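PDB 1LF9: glucoamylase from Thermoanaerobacterium thermosaccharolyticum, which hydrolyses terminal alpha-1,4-linked glucose units one after another from the non-reducing ends of glucan chains, releasing beta-D-glucose, and probably also cleaves isomaltose. Local coordinates for residues K73-I78 and L153-H158; R130-M135 and A258-E263; N176-A181 and A189-I194. All coordinates share one frame; numbering follows the deposited sequence.

Contact 1. Residues K73-I78 and L153-H158; sequences KEIKFI and LAYDPH
F77 and L153 make the tight end of this antiparallel strand pair: the L153 methyl CD1 sits over one face of the F77 ring, 3.8 Å from its centroid and shifted toward the rim. With CG anti to the backbone N (chi1 -175°) and chi2 at 63°, L153 directs CD1 to that ring and to within 4.1 Å of I75 CG2. On the same face, I75 CG1 comes to the edge of the Y155 ring, 3.6 Å from Y155 CD1. From strand 243-251 of the other sheet L248 packs on I75 and Y155, and I246 on L153. Bonds between K76 and A154 and from D156 N to E74 O hold the backbones together. The partly exposed ends of K73, E74 and K76 form the looser, hydrated side, with D156 buried beneath. There a water accepts from K73 NZ and donates to E74 OE1 and D156 OD1, so it joins a lysine to two carboxylates that lie near each other; K73 NZ itself stays 4.0 Å from D156 OD1 and forms its salt bridge with D30, while K76 pairs with D88. K73 CB lies over the centre of the H158 ring, 3.6 Å from the centroid, a CH-pi contact, and H158 NE2 is bonded to D30. K73 N donates nearly straight to D156 O (2.9 Å, 168°), although E74 is also paired with D156. Two residues opposite one make a classic beta bulge, here where the chain turns a corner at K73, within strand 70-80 of the seven-stranded antiparallel sheet in the N-terminal beta-sandwich domain.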
loop_
_atom_site.group_PDB
_atom_site.type_symbol
_atom_site.label_atom_id
_atom_site.label_comp_id
_atom_site.label_asym_id
_atom_site.label_seq_id
_atom_site.Cartn_x
_atom_site.Cartn_y
_atom_site.Cartn_z
ATOM N N LYS A 73 13.901 5.024 -6.871
ATOM C CA LYS A 73 13.503 5.871 -5.762
ATOM C C LYS A 73 12.724 7.060 -6.310
ATOM O O LYS A 73 11.608 7.336 -5.873
ATOM C CB LYS A 73 14.718 6.398 -5.001
ATOM C CG LYS A 73 14.316 7.346 -3.882
ATOM C CD LYS A 73 15.413 8.317 -3.508
ATOM C CE LYS A 73 14.905 9.330 -2.480
ATOM N NZ LYS A 73 15.925 10.362 -2.136
ATOM N N GLU A 74 13.336 7.753 -7.269
ATOM C CA GLU A 74 12.757 8.937 -7.895
ATOM C C GLU A 74 13.149 9.106 -9.360
ATOM O O GLU A 74 14.131 8.534 -9.847
ATOM C CB GLU A 74 13.254 10.219 -7.239
ATOM C CG GLU A 74 12.897 10.496 -5.822
ATOM C CD GLU A 74 13.356 11.884 -5.446
ATOM O OE1 GLU A 74 14.552 12.182 -5.659
ATOM O OE2 GLU A 74 12.526 12.680 -4.958
ATOM N N ILE A 75 12.380 9.965 -10.018
ATOM C CA ILE A 75 12.576 10.378 -11.397
ATOM C C ILE A 75 11.914 11.747 -11.364
ATOM O O ILE A 75 10.701 11.856 -11.507
ATOM C CB ILE A 75 11.846 9.475 -12.412
ATOM C CG1 ILE A 75 12.509 8.100 -12.466
ATOM C CG2 ILE A 75 11.915 10.108 -13.793
ATOM C CD1 ILE A 75 11.841 7.130 -13.419
ATOM N N LYS A 76 12.717 12.784 -11.135
ATOM C CA LYS A 76 12.206 14.149 -11.034
ATOM C C LYS A 76 12.953 15.146 -11.922
ATOM O O LYS A 76 14.013 14.842 -12.467
ATOM C CB LYS A 76 12.291 14.620 -9.582
ATOM C CG LYS A 76 13.715 14.609 -9.032
ATOM C CD LYS A 76 13.810 15.235 -7.653
ATOM C CE LYS A 76 15.250 15.238 -7.155
ATOM N NZ LYS A 76 15.362 15.708 -5.746
ATOM N N PHE A 77 12.388 16.344 -12.046
ATOM C CA PHE A 77 12.968 17.410 -12.854
ATOM C C PHE A 77 13.575 18.506 -11.989
ATOM O O PHE A 77 13.060 18.823 -10.912
ATOM C CB PHE A 77 11.902 18.043 -13.764
ATOM C CG PHE A 77 11.596 17.241 -14.998
ATOM C CD1 PHE A 77 12.561 17.066 -15.985
ATOM C CD2 PHE A 77 10.346 16.661 -15.174
ATOM C CE1 PHE A 77 12.287 16.325 -17.135
ATOM C CE2 PHE A 77 10.060 15.916 -16.318
ATOM C CZ PHE A 77 11.035 15.749 -17.301
ATOM N N ILE A 78 14.682 19.065 -12.472
ATOM C CA ILE A 78 15.367 20.168 -11.804
ATOM C C ILE A 78 15.428 21.275 -12.855
ATOM O O ILE A 78 15.929 21.062 -13.961
ATOM C CB ILE A 78 16.816 19.805 -11.397
ATOM C CG1 ILE A 78 16.824 18.592 -10.458
ATOM C CG2 ILE A 78 17.466 20.996 -10.712
ATOM C CD1 ILE A 78 16.110 18.832 -9.155
ATOM N N LEU A 153 16.776 16.272 -15.912
ATOM C CA LEU A 153 16.104 15.103 -15.375
ATOM C C LEU A 153 17.074 14.364 -14.453
ATOM O O LEU A 153 18.255 14.205 -14.783
ATOM C CB LEU A 153 15.661 14.184 -16.513
ATOM C CG LEU A 153 14.836 12.959 -16.116
ATOM C CD1 LEU A 153 13.528 13.424 -15.493
ATOM C CD2 LEU A 153 14.570 12.085 -17.336
ATOM N N ALA A 154 16.579 13.929 -13.297
ATOM C CA ALA A 154 17.407 13.212 -12.328
ATOM C C ALA A 154 16.782 11.871 -11.960
ATOM O O ALA A 154 15.765 11.811 -11.269
ATOM C CB ALA A 154 17.602 14.063 -11.080
ATOM N N TYR A 155 17.401 10.799 -12.442
ATOM C CA TYR A 155 16.946 9.438 -12.177
ATOM C C TYR A 155 17.767 8.862 -11.024
ATOM O O TYR A 155 18.999 8.829 -11.082
ATOM C CB TYR A 155 17.105 8.584 -13.444
ATOM C CG TYR A 155 16.922 7.085 -13.265
ATOM C CD1 TYR A 155 15.747 6.555 -12.725
ATOM C CD2 TYR A 155 17.909 6.194 -13.687
ATOM C CE1 TYR A 155 15.564 5.168 -12.614
ATOM C CE2 TYR A 155 17.737 4.813 -13.581
ATOM C CZ TYR A 155 16.565 4.305 -13.046
ATOM O OH TYR A 155 16.404 2.937 -12.943
ATOM N N ASP A 156 17.076 8.427 -9.974
ATOM C CA ASP A 156 17.720 7.857 -8.793
ATOM C C ASP A 156 17.345 6.382 -8.711
ATOM O O ASP A 156 16.274 6.025 -8.214
ATOM C CB ASP A 156 17.254 8.604 -7.538
ATOM C CG ASP A 156 18.052 8.231 -6.297
ATOM O OD1 ASP A 156 17.997 9.007 -5.314
ATOM O OD2 ASP A 156 18.726 7.172 -6.299
ATOM N N PRO A 157 18.219 5.507 -9.224
ATOM C CA PRO A 157 17.974 4.066 -9.211
ATOM C C PRO A 157 18.283 3.384 -7.879
ATOM O O PRO A 157 19.215 3.764 -7.169
ATOM C CB PRO A 157 18.865 3.565 -10.339
ATOM C CG PRO A 157 20.044 4.484 -10.244
ATOM C CD PRO A 157 19.391 5.835 -10.057
ATOM N N HIS A 158 17.471 2.386 -7.551
ATOM C CA HIS A 158 17.610 1.584 -6.334
ATOM C C HIS A 158 17.207 0.170 -6.757
ATOM O O HIS A 158 16.270 -0.428 -6.210
ATOM C CB HIS A 158 16.662 2.082 -5.233
ATOM C CG HIS A 158 17.134 3.318 -4.526
ATOM N ND1 HIS A 158 16.675 3.678 -3.274
ATOM C CD2 HIS A 158 18.004 4.288 -4.897
ATOM C CE1 HIS A 158 17.242 4.814 -2.908
ATOM N NE2 HIS A 158 18.053 5.206 -3.874
HETATM O O HOH W 1 17.085 11.824 -4.250
#

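Contact 2. Residues R130-M135 and A258-E263; sequences RNSLIM and AKTALE
R130 lays its side chain across that of E263, the CD-NE part of the arginine passing over E263 CB, with R130 NE 3.0 Å from that carbon. The arginine is extended from CG to NE, and NE reaches E263 OE2 at 3.1 Å in a salt bridge whose hydrogen bond is weak, bent to 121°. Guanidinium and carboxylate planes stand 69° apart, not as a flat, two-pronged pair. E263 O lies above the centre of the guanidinium, 4.0 Å from its plane. NH2 and NH1 reach D127 and E267, while E263 OE1 pairs with K259 NZ one helical turn back (3.5 Å), which widens the bridge into a network. Replacing this arginine by an alanine is likely to strip D127 and E267 of a positive mate and leave E263 with K259 alone among the partners described. Deeper in, T260 turns CG2, anti to its own N, onto R130 CB at 3.5 Å; its OG1 bonds back to E256 O. S132 OG is bonded to T264. A partly exposed salt-bridge network thus fastens helix 254-265 to the N131 inverse gamma turn that leads into strand 132-141: a helix packed on the large antiparallel sheet of the N-terminal domain.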
loop_
_atom_site.group_PDB
_atom_site.type_symbol
_atom_site.label_atom_id
_atom_site.label_comp_id
_atom_site.label_asym_id
_atom_site.label_seq_id
_atom_site.Cartn_x
_atom_site.Cartn_y
_atom_site.Cartn_z
ATOM N N ARG A 130 4.842 -3.961 -23.029
ATOM C CA ARG A 130 6.219 -4.162 -22.587
ATOM C C ARG A 130 6.491 -3.629 -21.190
ATOM O O ARG A 130 5.691 -2.882 -20.627
ATOM C CB ARG A 130 7.167 -3.472 -23.565
ATOM C CG ARG A 130 6.766 -3.680 -24.992
ATOM C CD ARG A 130 7.562 -2.843 -25.959
ATOM N NE ARG A 130 7.020 -3.033 -27.299
ATOM C CZ ARG A 130 5.848 -2.552 -27.702
ATOM N NH1 ARG A 130 5.423 -2.782 -28.937
ATOM N NH2 ARG A 130 5.111 -1.820 -26.881
ATOM N N ASN A 131 7.650 -3.999 -20.653
ATOM C CA ASN A 131 8.043 -3.560 -19.327
ATOM C C ASN A 131 8.706 -2.191 -19.346
ATOM O O ASN A 131 9.925 -2.068 -19.197
ATOM C CB ASN A 131 8.983 -4.580 -18.682
ATOM C CG ASN A 131 8.340 -5.934 -18.523
ATOM O OD1 ASN A 131 7.199 -6.040 -18.081
ATOM N ND2 ASN A 131 9.071 -6.983 -18.875
ATOM N N SER A 132 7.905 -1.153 -19.539
ATOM C CA SER A 132 8.450 0.193 -19.537
ATOM C C SER A 132 7.466 1.209 -18.980
ATOM O O SER A 132 6.249 1.056 -19.107
ATOM C CB SER A 132 8.892 0.600 -20.948
ATOM O OG SER A 132 7.835 0.517 -21.879
ATOM N N LEU A 133 8.020 2.232 -18.337
ATOM C CA LEU A 133 7.247 3.317 -17.752
ATOM C C LEU A 133 7.362 4.516 -18.694
ATOM O O LEU A 133 8.450 4.838 -19.173
ATOM C CB LEU A 133 7.801 3.675 -16.369
ATOM C CG LEU A 133 7.160 4.848 -15.621
ATOM C CD1 LEU A 133 5.668 4.600 -15.417
ATOM C CD2 LEU A 133 7.869 5.025 -14.288
ATOM N N ILE A 134 6.239 5.177 -18.946
ATOM C CA ILE A 134 6.208 6.307 -19.858
ATOM C C ILE A 134 5.794 7.601 -19.177
ATOM O O ILE A 134 4.834 7.629 -18.406
ATOM C CB ILE A 134 5.212 6.034 -21.007
ATOM C CG1 ILE A 134 5.509 4.675 -21.642
ATOM C CG2 ILE A 134 5.289 7.146 -22.039
ATOM C CD1 ILE A 134 4.311 4.046 -22.338
ATOM N N MET A 135 6.522 8.672 -19.469
ATOM C CA MET A 135 6.210 9.984 -18.916
ATOM C C MET A 135 6.340 11.064 -19.979
ATOM O O MET A 135 7.446 11.394 -20.404
ATOM C CB MET A 135 7.139 10.348 -17.750
ATOM C CG MET A 135 6.936 11.786 -17.258
ATOM S SD MET A 135 8.136 12.362 -16.022
ATOM C CE MET A 135 9.643 12.379 -17.020
ATOM N N ALA A 258 17.171 -2.122 -23.363
ATOM C CA ALA A 258 17.304 -1.155 -24.447
ATOM C C ALA A 258 16.315 -1.425 -25.570
ATOM O O ALA A 258 15.722 -0.497 -26.119
ATOM C CB ALA A 258 18.725 -1.175 -24.990
ATOM N N LYS A 259 16.145 -2.696 -25.918
ATOM C CA LYS A 259 15.217 -3.067 -26.979
ATOM C C LYS A 259 13.799 -2.676 -26.583
ATOM O O LYS A 259 13.042 -2.142 -27.395
ATOM C CB LYS A 259 15.283 -4.573 -27.244
ATOM C CG LYS A 259 14.322 -5.063 -28.329
ATOM C CD LYS A 259 14.516 -6.549 -28.606
ATOM C CE LYS A 259 13.480 -7.089 -29.590
ATOM N NZ LYS A 259 13.573 -6.456 -30.937
ATOM N N THR A 260 13.446 -2.939 -25.328
ATOM C CA THR A 260 12.118 -2.609 -24.829
ATOM C C THR A 260 11.879 -1.105 -24.898
ATOM O O THR A 260 10.784 -0.661 -25.229
ATOM C CB THR A 260 11.940 -3.088 -23.384
ATOM O OG1 THR A 260 12.221 -4.491 -23.320
ATOM C CG2 THR A 260 10.509 -2.845 -22.908
ATOM N N ALA A 261 12.902 -0.319 -24.588
ATOM C CA ALA A 261 12.768 1.128 -24.642
ATOM C C ALA A 261 12.502 1.555 -26.084
ATOM O O ALA A 261 11.625 2.382 -26.348
ATOM C CB ALA A 261 14.034 1.790 -24.121
ATOM N N LEU A 262 13.260 0.985 -27.019
ATOM C CA LEU A 262 13.094 1.315 -28.431
ATOM C C LEU A 262 11.691 0.955 -28.929
ATOM O O LEU A 262 11.068 1.720 -29.666
ATOM C CB LEU A 262 14.148 0.590 -29.277
ATOM C CG LEU A 262 15.614 1.016 -29.113
ATOM C CD1 LEU A 262 16.517 0.065 -29.881
ATOM C CD2 LEU A 262 15.795 2.440 -29.613
ATOM N N GLU A 263 11.194 -0.207 -28.521
ATOM C CA GLU A 263 9.869 -0.646 -28.935
ATOM C C GLU A 263 8.768 0.301 -28.462
ATOM O O GLU A 263 7.838 0.613 -29.213
ATOM C CB GLU A 263 9.606 -2.052 -28.408
ATOM C CG GLU A 263 10.454 -3.119 -29.070
ATOM C CD GLU A 263 10.295 -4.475 -28.416
ATOM O OE1 GLU A 263 10.771 -5.480 -28.990
ATOM O OE2 GLU A 263 9.697 -4.539 -27.319
#

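Contact 3. Residues N176-A181 and A189-I194; sequences NEMLMA and ALSSNI
L179 and L190 exchange two backbone hydrogen bonds, each 2.8 Å: L179 N donates to L190 O in the plane of the carbonyl, and L190 N donates to L179 O from 25° off that plane. M178 CA adds a CA-H...O contact to L190 O at 3.2 Å. The two leucines form a hydrogen-bonded pair of the beta hairpin of strands 177-183 and 186-192, whose next pair, M180 with A189, is non-hydrogen-bonded. Strands 166-173 and 243-251 flank the hairpin within the N-terminal domain's large antiparallel sheet. On one face L179 and L190 lie side by side, CB to CB 3.9 Å; L179 meets E232 and A234 of the facing sheet, L190 meets I246 of the neighbouring strand. On the other face two methionines pack on A189 and S191. The bend at chi2 (-58°) brings M180 SD to 3.6 Å from A189 CB, and a second bend at chi3 keeps CE over the same alanine. M178 CG lies 3.7 Å from S191 CB; beyond it the extended chain carries the methyl to A261 and L262 of helix 254-265. N176 OD1 approaches S191 CB, and S192 OG, also bonded to G195 O, accepts from I194 N in an ST turn after the strand end.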
loop_
_atom_site.group_PDB
_atom_site.type_symbol
_atom_site.label_atom_id
_atom_site.label_comp_id
_atom_site.label_asym_id
_atom_site.label_seq_id
_atom_site.Cartn_x
_atom_site.Cartn_y
_atom_site.Cartn_z
ATOM N N ASN A 176 20.721 5.561 -30.302
ATOM C CA ASN A 176 19.860 6.155 -29.292
ATOM C C ASN A 176 20.568 6.088 -27.941
ATOM O O ASN A 176 20.740 5.014 -27.365
ATOM C CB ASN A 176 18.520 5.415 -29.241
ATOM C CG ASN A 176 17.436 6.214 -28.540
ATOM O OD1 ASN A 176 17.499 6.450 -27.332
ATOM N ND2 ASN A 176 16.435 6.645 -29.304
ATOM N N GLU A 177 21.005 7.246 -27.461
ATOM C CA GLU A 177 21.696 7.338 -26.184
ATOM C C GLU A 177 20.752 7.021 -25.036
ATOM O O GLU A 177 19.803 7.760 -24.776
ATOM C CB GLU A 177 22.281 8.739 -25.984
ATOM C CG GLU A 177 23.601 8.985 -26.703
ATOM C CD GLU A 177 24.178 10.366 -26.413
ATOM O OE1 GLU A 177 25.379 10.581 -26.701
ATOM O OE2 GLU A 177 23.433 11.236 -25.905
ATOM N N MET A 178 21.019 5.915 -24.354
ATOM C CA MET A 178 20.203 5.494 -23.223
ATOM C C MET A 178 21.059 5.414 -21.967
ATOM O O MET A 178 22.193 4.935 -22.008
ATOM C CB MET A 178 19.574 4.122 -23.502
ATOM C CG MET A 178 18.576 4.098 -24.649
ATOM S SD MET A 178 17.943 2.436 -24.978
ATOM C CE MET A 178 16.723 2.762 -26.252
ATOM N N LEU A 179 20.528 5.906 -20.855
ATOM C CA LEU A 179 21.252 5.846 -19.593
ATOM C C LEU A 179 20.898 4.506 -18.960
ATOM O O LEU A 179 19.734 4.235 -18.667
ATOM C CB LEU A 179 20.843 7.004 -18.676
ATOM C CG LEU A 179 21.401 8.387 -19.040
ATOM C CD1 LEU A 179 21.078 8.712 -20.483
ATOM C CD2 LEU A 179 20.819 9.445 -18.111
ATOM N N MET A 180 21.904 3.661 -18.771
ATOM C CA MET A 180 21.690 2.344 -18.196
ATOM C C MET A 180 22.037 2.276 -16.711
ATOM O O MET A 180 22.906 2.998 -16.222
ATOM C CB MET A 180 22.524 1.303 -18.948
ATOM C CG MET A 180 22.355 1.326 -20.458
ATOM S SD MET A 180 20.649 1.073 -20.990
ATOM C CE MET A 180 20.442 -0.672 -20.586
ATOM N N ALA A 181 21.339 1.397 -16.002
ATOM C CA ALA A 181 21.564 1.182 -14.578
ATOM C C ALA A 181 21.367 -0.308 -14.344
ATOM O O ALA A 181 20.436 -0.908 -14.880
ATOM C CB ALA A 181 20.567 1.988 -13.752
ATOM N N ALA A 189 16.723 0.952 -18.523
ATOM C CA ALA A 189 17.192 1.796 -19.611
ATOM C C ALA A 189 16.375 3.085 -19.634
ATOM O O ALA A 189 15.147 3.060 -19.717
ATOM C CB ALA A 189 17.057 1.056 -20.934
ATOM N N LEU A 190 17.069 4.212 -19.540
ATOM C CA LEU A 190 16.424 5.515 -19.548
ATOM C C LEU A 190 16.655 6.148 -20.923
ATOM O O LEU A 190 17.801 6.309 -21.352
ATOM C CB LEU A 190 17.034 6.392 -18.456
ATOM C CG LEU A 190 16.137 7.461 -17.834
ATOM C CD1 LEU A 190 16.973 8.373 -16.956
ATOM C CD2 LEU A 190 15.459 8.261 -18.921
ATOM N N SER A 191 15.571 6.500 -21.615
ATOM C CA SER A 191 15.689 7.101 -22.944
ATOM C C SER A 191 14.731 8.260 -23.170
ATOM O O SER A 191 13.729 8.406 -22.466
ATOM C CB SER A 191 15.455 6.043 -24.026
ATOM O OG SER A 191 14.123 5.559 -23.979
ATOM N N SER A 192 15.052 9.077 -24.171
ATOM C CA SER A 192 14.247 10.241 -24.524
ATOM C C SER A 192 13.867 10.202 -25.999
ATOM O O SER A 192 14.677 9.815 -26.843
ATOM C CB SER A 192 15.031 11.523 -24.237
ATOM O OG SER A 192 14.312 12.667 -24.660
ATOM N N ASN A 193 12.638 10.609 -26.313
ATOM C CA ASN A 193 12.185 10.605 -27.699
ATOM C C ASN A 193 12.955 11.642 -28.515
ATOM O O ASN A 193 13.083 11.509 -29.733
ATOM C CB ASN A 193 10.675 10.873 -27.774
ATOM C CG ASN A 193 10.311 12.303 -27.429
ATOM O OD1 ASN A 193 10.810 12.868 -26.458
ATOM N ND2 ASN A 193 9.423 12.890 -28.218
ATOM N N ILE A 194 13.474 12.666 -27.841
ATOM C CA ILE A 194 14.249 13.699 -28.512
ATOM C C ILE A 194 15.706 13.656 -28.059
ATOM O O ILE A 194 16.449 14.613 -28.263
ATOM C CB ILE A 194 13.707 15.109 -28.222
ATOM C CG1 ILE A 194 13.837 15.426 -26.733
ATOM C CG2 ILE A 194 12.261 15.218 -28.681
ATOM C CD1 ILE A 194 13.471 16.861 -26.375
#

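How the contacts relate
From the N terminus, strand 70-80 comes first, followed by 130-135, which opens contact 2; 153-158 then pairs back with 73-78 and closes contact 1. The two loops therefore cross. Next comes the hairpin of contact 3, closed after only seven intervening residues and nested within the longer loop that contact 2 completes at 258-263. Contact 1 belongs to the seven-stranded sheet; contact 3 and the strand of contact 2 belong to the facing one. F77 meets M135, and Y155 and L153 meet L190, across the sandwich interior. Helix 254-265 lies on the outer side of the hairpin's sheet.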